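Local coordinates for Rho GTPase-activating protein 5 (Homo sapiens, PDB 5U4V) that probably regulates Rho-family GTPases as a GTPase-activating protein, and is represented here by its first pseudoGTPase domain, a G-domain-like module, at residues 37-42 / 162-167; 7-12 / 43-48. All coordinates share one frame; numbering follows the deposited sequence.

In the fold
Both contacts belong to one G-domain-like fold and meet on strand 41-50, with their centres about 11 Å apart. Contact 2 pairs that strand with strand 8-14 in parallel, inside the mixed sheet; contact 1 lies at its start, where the turn from strand 36-38 reaches helix 156-173 near the end of the chain. The segments alternate along the sequence: 7-12, 37-42, 43-48, then 162-167. Between the contacts Tyr43 touches Leu167 and Leu11 touches Leu163, and these touches join the sheet core to the C-terminal helix. The N-terminal and C-terminal parts of the pseudoGTPase domain are thereby packed together as one unit.

Contact 1 (37-42 / 162-167); sequences ALDGKI and ALRGVL
Leu38 and Leu167 meet tip to tip, CD2 of the first 3.5 Å from CD1 of the second, and this is the tightly packed side of the contact. With CG anti to the backbone N (chi1 175°), Leu38 reaches toward the helix, and its CD2 also lies 4.1 Å from CB of Arg164. Leu163 backs the pair more distantly and packs on Leu45 of strand 41-50. The turn Leu38 to Lys41 is a type I' beta turn, closing the hairpin between strand 36-38 and strand 41-50, and here it packs against helix 156-173 of the G-domain-like fold. Toward solvent the character changes to charge. Exposed Asp39 is gripped side-on by Arg164, the carboxylate and guanidinium nearly coplanar. A bend at chi3 (67°) places NE to face OD2, whose syn lone pair it meets at 3.2 Å. NH2 bonds to OD1 at 3.1 Å, on the syn side but somewhat out of the carboxylate plane, and also passes 4.0 Å from CD1 of Leu38. An alanine in place of Arg164 would probably leave the Asp39 carboxylate without its paired charge and the turn tip less firmly held to the helix.

Contact 2 (7-12 / 43-48); sequences DKVNLF and YELDLR
Asn10 OD1 sits over one face of the Arg48 guanidinium, 3.4 Å above its plane and over its centre, while Phe12 CE1 lies at the edge of the same group, near its plane. The partly negative oxygen over the cation is probably a favourable electrostatic contact. The Phe12 ring plane is turned 81° from the guanidinium, and CE1 comes 3.8 Å from Arg48 CD, an oblique approach. Arg48 is extended from CG to NE, and its CD lies beside the Phe12 ring, the two side chains pointing the same way. Beneath these side chains the strands pair in parallel, Lys8 beside Glu44 through Phe12 beside Arg48, as part of the central sheet of the G-domain-like fold. Backbone bonds alternate across the gap: Asp46 N to Val9 O is 3.0 Å and nearly straight at 177°, and Leu11 N to Asp46 O is 2.9 Å. On the face with Asn10, Lys8 NZ forms a salt bridge with Glu44 OE1 at 3.3 Å, whose hydrogen bond is weak, and a second with Asp46 OD2, whose position is less sure. Val9, Leu11, Leu45 and Leu47 make the opposite, apolar face, with Val9 CB 3.6 Å from Leu45 CD2; helix 156-173 packs here, Leu167 on Val9.

Contact 1 (37-42 / 162-167)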
loop_
_atom_site.group_PDB
_atom_site.type_symbol
_atom_site.label_atom_id
_atom_site.label_comp_id
_atom_site.label_asym_id
_atom_site.label_seq_id
_atom_site.Cartn_x
_atom_site.Cartn_y
_atom_site.Cartn_z
ATOM N N ALA A 37 -1.065 15.932 -6.215
ATOM C CA ALA A 37 -2.051 16.121 -7.238
ATOM C C ALA A 37 -2.415 14.790 -7.862
ATOM O O ALA A 37 -1.564 14.055 -8.402
ATOM C CB ALA A 37 -1.498 17.034 -8.282
ATOM N N LEU A 38 -3.691 14.465 -7.762
ATOM C CA LEU A 38 -4.193 13.240 -8.337
ATOM C C LEU A 38 -5.582 13.480 -8.886
ATOM O O LEU A 38 -6.466 13.963 -8.170
ATOM C CB LEU A 38 -4.207 12.091 -7.310
ATOM C CG LEU A 38 -4.842 10.790 -7.807
ATOM C CD1 LEU A 38 -3.842 9.991 -8.632
ATOM C CD2 LEU A 38 -5.311 9.959 -6.607
ATOM N N ASP A 39 -5.760 13.139 -10.171
ATOM C CA ASP A 39 -7.058 13.173 -10.832
ATOM C C ASP A 39 -7.719 14.552 -10.749
ATOM O O ASP A 39 -8.945 14.668 -10.623
ATOM C CB ASP A 39 -7.973 12.077 -10.255
ATOM C CG ASP A 39 -7.551 10.659 -10.672
ATOM O OD1 ASP A 39 -6.723 10.535 -11.604
ATOM O OD2 ASP A 39 -8.047 9.658 -10.089
ATOM N N GLY A 40 -6.895 15.598 -10.811
ATOM C CA GLY A 40 -7.387 16.968 -10.706
ATOM C C GLY A 40 -7.885 17.327 -9.319
ATOM O O GLY A 40 -8.799 18.155 -9.161
ATOM N N LYS A 41 -7.297 16.707 -8.310
ATOM C CA LYS A 41 -7.519 17.103 -6.933
ATOM C C LYS A 41 -6.177 17.173 -6.213
ATOM O O LYS A 41 -5.139 16.734 -6.721
ATOM C CB LYS A 41 -8.435 16.127 -6.205
ATOM C CG LYS A 41 -9.719 15.808 -6.914
ATOM C CD LYS A 41 -10.695 16.952 -6.890
ATOM C CE LYS A 41 -11.556 16.921 -8.144
ATOM N NZ LYS A 41 -11.945 15.544 -8.558
ATOM N N ILE A 42 -6.193 17.727 -5.016
ATOM C CA ILE A 42 -4.965 17.925 -4.320
ATOM C C ILE A 42 -5.131 17.319 -2.977
ATOM O O ILE A 42 -6.011 17.700 -2.223
ATOM C CB ILE A 42 -4.608 19.411 -4.218
ATOM C CG1 ILE A 42 -4.324 19.967 -5.602
ATOM C CG2 ILE A 42 -3.372 19.594 -3.381
ATOM C CD1 ILE A 42 -4.679 21.431 -5.765
ATOM N N ALA A 162 -2.450 2.690 -7.541
ATOM C CA ALA A 162 -2.360 2.248 -6.141
ATOM C C ALA A 162 -2.934 3.300 -5.219
ATOM O O ALA A 162 -3.653 2.973 -4.262
ATOM C CB ALA A 162 -0.906 1.989 -5.769
ATOM N N LEU A 163 -2.593 4.554 -5.516
ATOM C CA LEU A 163 -3.047 5.689 -4.725
ATOM C C LEU A 163 -4.543 5.888 -4.854
ATOM O O LEU A 163 -5.228 6.080 -3.839
ATOM C CB LEU A 163 -2.318 6.945 -5.118
ATOM C CG LEU A 163 -0.941 7.091 -4.478
ATOM C CD1 LEU A 163 -0.216 8.262 -5.169
ATOM C CD2 LEU A 163 -1.050 7.302 -2.948
ATOM N N ARG A 164 -5.066 5.782 -6.080
ATOM C CA ARG A 164 -6.484 5.911 -6.227
ATOM C C ARG A 164 -7.227 4.710 -5.677
ATOM O O ARG A 164 -8.365 4.827 -5.227
ATOM C CB ARG A 164 -6.867 6.277 -7.640
ATOM C CG ARG A 164 -6.606 5.230 -8.681
ATOM C CD ARG A 164 -7.239 5.673 -9.992
ATOM N NE ARG A 164 -6.588 6.836 -10.553
ATOM C CZ ARG A 164 -5.577 6.801 -11.407
ATOM N NH1 ARG A 164 -5.075 5.657 -11.828
ATOM N NH2 ARG A 164 -5.087 7.946 -11.885
ATOM N N GLY A 165 -6.551 3.562 -5.646
ATOM C CA GLY A 165 -7.060 2.414 -4.926
ATOM C C GLY A 165 -7.429 2.785 -3.479
ATOM O O GLY A 165 -8.619 2.728 -3.103
ATOM N N VAL A 166 -6.431 3.173 -2.684
ATOM C CA VAL A 166 -6.625 3.463 -1.265
ATOM C C VAL A 166 -7.619 4.593 -1.068
ATOM O O VAL A 166 -8.506 4.474 -0.251
ATOM C CB VAL A 166 -5.309 3.833 -0.535
ATOM C CG1 VAL A 166 -5.573 4.278 0.887
ATOM C CG2 VAL A 166 -4.410 2.647 -0.475
ATOM N N LEU A 167 -7.461 5.668 -1.844
ATOM C CA LEU A 167 -8.330 6.830 -1.752
ATOM C C LEU A 167 -9.791 6.591 -2.112
ATOM O O LEU A 167 -10.659 7.218 -1.540
ATOM C CB LEU A 167 -7.780 7.965 -2.593
ATOM C CG LEU A 167 -6.530 8.673 -2.048
ATOM C CD1 LEU A 167 -5.799 9.353 -3.171
ATOM C CD2 LEU A 167 -6.861 9.685 -0.950
#

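Contact 2 (7-12 / 43-48)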
loop_
_atom_site.group_PDB
_atom_site.type_symbol
_atom_site.label_atom_id
_atom_site.label_comp_id
_atom_site.label_asym_id
_atom_site.label_seq_id
_atom_site.Cartn_x
_atom_site.Cartn_y
_atom_site.Cartn_z
ATOM N N ASP A 7 -9.402 15.390 3.725
ATOM C CA ASP A 7 -8.429 15.732 2.659
ATOM C C ASP A 7 -6.981 15.451 3.067
ATOM O O ASP A 7 -6.082 15.582 2.273
ATOM C CB ASP A 7 -8.581 17.198 2.278
ATOM C CG ASP A 7 -7.703 17.592 1.103
ATOM O OD1 ASP A 7 -6.921 16.741 0.590
ATOM O OD2 ASP A 7 -7.800 18.774 0.699
ATOM N N LYS A 8 -6.770 15.064 4.312
ATOM C CA LYS A 8 -5.481 14.619 4.751
ATOM C C LYS A 8 -5.621 13.145 4.988
ATOM O O LYS A 8 -6.529 12.723 5.677
ATOM C CB LYS A 8 -5.079 15.292 6.035
ATOM C CG LYS A 8 -3.775 14.740 6.596
ATOM C CD LYS A 8 -3.188 15.682 7.632
ATOM C CE LYS A 8 -1.704 15.461 7.798
ATOM N NZ LYS A 8 -0.968 16.722 8.082
ATOM N N VAL A 9 -4.738 12.363 4.393
ATOM C CA VAL A 9 -4.853 10.941 4.522
ATOM C C VAL A 9 -3.586 10.386 5.121
ATOM O O VAL A 9 -2.500 10.780 4.749
ATOM C CB VAL A 9 -5.147 10.287 3.169
ATOM C CG1 VAL A 9 -5.321 8.777 3.330
ATOM C CG2 VAL A 9 -6.390 10.905 2.554
ATOM N N ASN A 10 -3.739 9.514 6.087
ATOM C CA ASN A 10 -2.585 8.913 6.719
ATOM C C ASN A 10 -2.277 7.634 6.019
ATOM O O ASN A 10 -2.982 6.659 6.196
ATOM C CB ASN A 10 -2.872 8.635 8.177
ATOM C CG ASN A 10 -2.271 9.693 9.079
ATOM O OD1 ASN A 10 -1.129 10.062 8.889
ATOM N ND2 ASN A 10 -3.027 10.164 10.081
ATOM N N LEU A 11 -1.237 7.613 5.214
ATOM C CA LEU A 11 -0.972 6.415 4.456
ATOM C C LEU A 11 0.183 5.671 5.004
ATOM O O LEU A 11 1.330 6.002 4.713
ATOM C CB LEU A 11 -0.675 6.751 3.012
ATOM C CG LEU A 11 -1.818 6.419 2.097
ATOM C CD1 LEU A 11 -1.506 6.911 0.686
ATOM C CD2 LEU A 11 -1.933 4.910 2.140
ATOM N N PHE A 12 -0.100 4.647 5.772
ATOM C CA PHE A 12 0.954 3.774 6.228
ATOM C C PHE A 12 1.435 2.873 5.085
ATOM O O PHE A 12 0.674 2.545 4.151
ATOM C CB PHE A 12 0.472 2.931 7.406
ATOM C CG PHE A 12 -0.013 3.744 8.587
ATOM C CD1 PHE A 12 0.883 4.166 9.571
ATOM C CD2 PHE A 12 -1.372 4.055 8.735
ATOM C CE1 PHE A 12 0.442 4.899 10.677
ATOM C CE2 PHE A 12 -1.828 4.768 9.847
ATOM C CZ PHE A 12 -0.920 5.190 10.824
ATOM N N TYR A 43 -4.276 16.359 -2.680
ATOM C CA TYR A 43 -4.370 15.621 -1.425
ATOM C C TYR A 43 -3.148 15.953 -0.602
ATOM O O TYR A 43 -2.026 16.035 -1.155
ATOM C CB TYR A 43 -4.431 14.112 -1.687
ATOM C CG TYR A 43 -5.645 13.657 -2.476
ATOM C CD1 TYR A 43 -5.654 13.694 -3.885
ATOM C CD2 TYR A 43 -6.781 13.140 -1.817
ATOM C CE1 TYR A 43 -6.766 13.273 -4.605
ATOM C CE2 TYR A 43 -7.887 12.696 -2.534
ATOM C CZ TYR A 43 -7.870 12.771 -3.928
ATOM O OH TYR A 43 -8.989 12.379 -4.634
ATOM N N GLU A 44 -3.334 16.141 0.701
ATOM C CA GLU A 44 -2.170 16.081 1.564
ATOM C C GLU A 44 -2.013 14.686 2.145
ATOM O O GLU A 44 -2.795 14.273 2.976
ATOM C CB GLU A 44 -2.123 17.197 2.626
ATOM C CG GLU A 44 -3.371 17.398 3.466
ATOM C CD GLU A 44 -3.093 18.294 4.667
ATOM O OE1 GLU A 44 -2.013 18.134 5.298
ATOM O OE2 GLU A 44 -3.950 19.154 4.987
ATOM N N LEU A 45 -1.012 13.973 1.675
ATOM C CA LEU A 45 -0.738 12.629 2.154
ATOM C C LEU A 45 0.403 12.652 3.159
ATOM O O LEU A 45 1.413 13.338 2.978
ATOM C CB LEU A 45 -0.381 11.728 0.983
ATOM C CG LEU A 45 -1.537 11.616 -0.024
ATOM C CD1 LEU A 45 -1.125 10.881 -1.269
ATOM C CD2 LEU A 45 -2.724 10.912 0.645
ATOM N N ASP A 46 0.233 11.897 4.228
ATOM C CA ASP A 46 1.326 11.636 5.147
ATOM C C ASP A 46 1.735 10.200 5.006
ATOM O O ASP A 46 1.135 9.311 5.587
ATOM C CB ASP A 46 0.916 11.951 6.603
ATOM C CG ASP A 46 0.772 13.434 6.871
ATOM O OD1 ASP A 46 1.140 14.283 6.028
ATOM O OD2 ASP A 46 0.270 13.775 7.959
ATOM N N LEU A 47 2.812 9.973 4.275
ATOM C CA LEU A 47 3.320 8.632 4.072
ATOM C C LEU A 47 4.220 8.205 5.201
ATOM O O LEU A 47 5.297 8.759 5.423
ATOM C CB LEU A 47 4.039 8.514 2.733
ATOM C CG LEU A 47 3.023 8.782 1.613
ATOM C CD1 LEU A 47 3.718 8.883 0.269
ATOM C CD2 LEU A 47 1.856 7.794 1.571
ATOM N N ARG A 48 3.771 7.189 5.917
ATOM C CA ARG A 48 4.504 6.684 7.054
ATOM C C ARG A 48 4.928 5.252 6.819
ATOM O O ARG A 48 4.144 4.335 7.051
ATOM C CB ARG A 48 3.611 6.737 8.279
ATOM C CG ARG A 48 3.231 8.123 8.731
ATOM C CD ARG A 48 2.446 8.065 10.023
ATOM N NE ARG A 48 2.055 9.399 10.429
ATOM C CZ ARG A 48 1.231 9.674 11.445
ATOM N NH1 ARG A 48 0.706 8.707 12.196
ATOM N NH2 ARG A 48 0.928 10.936 11.726
#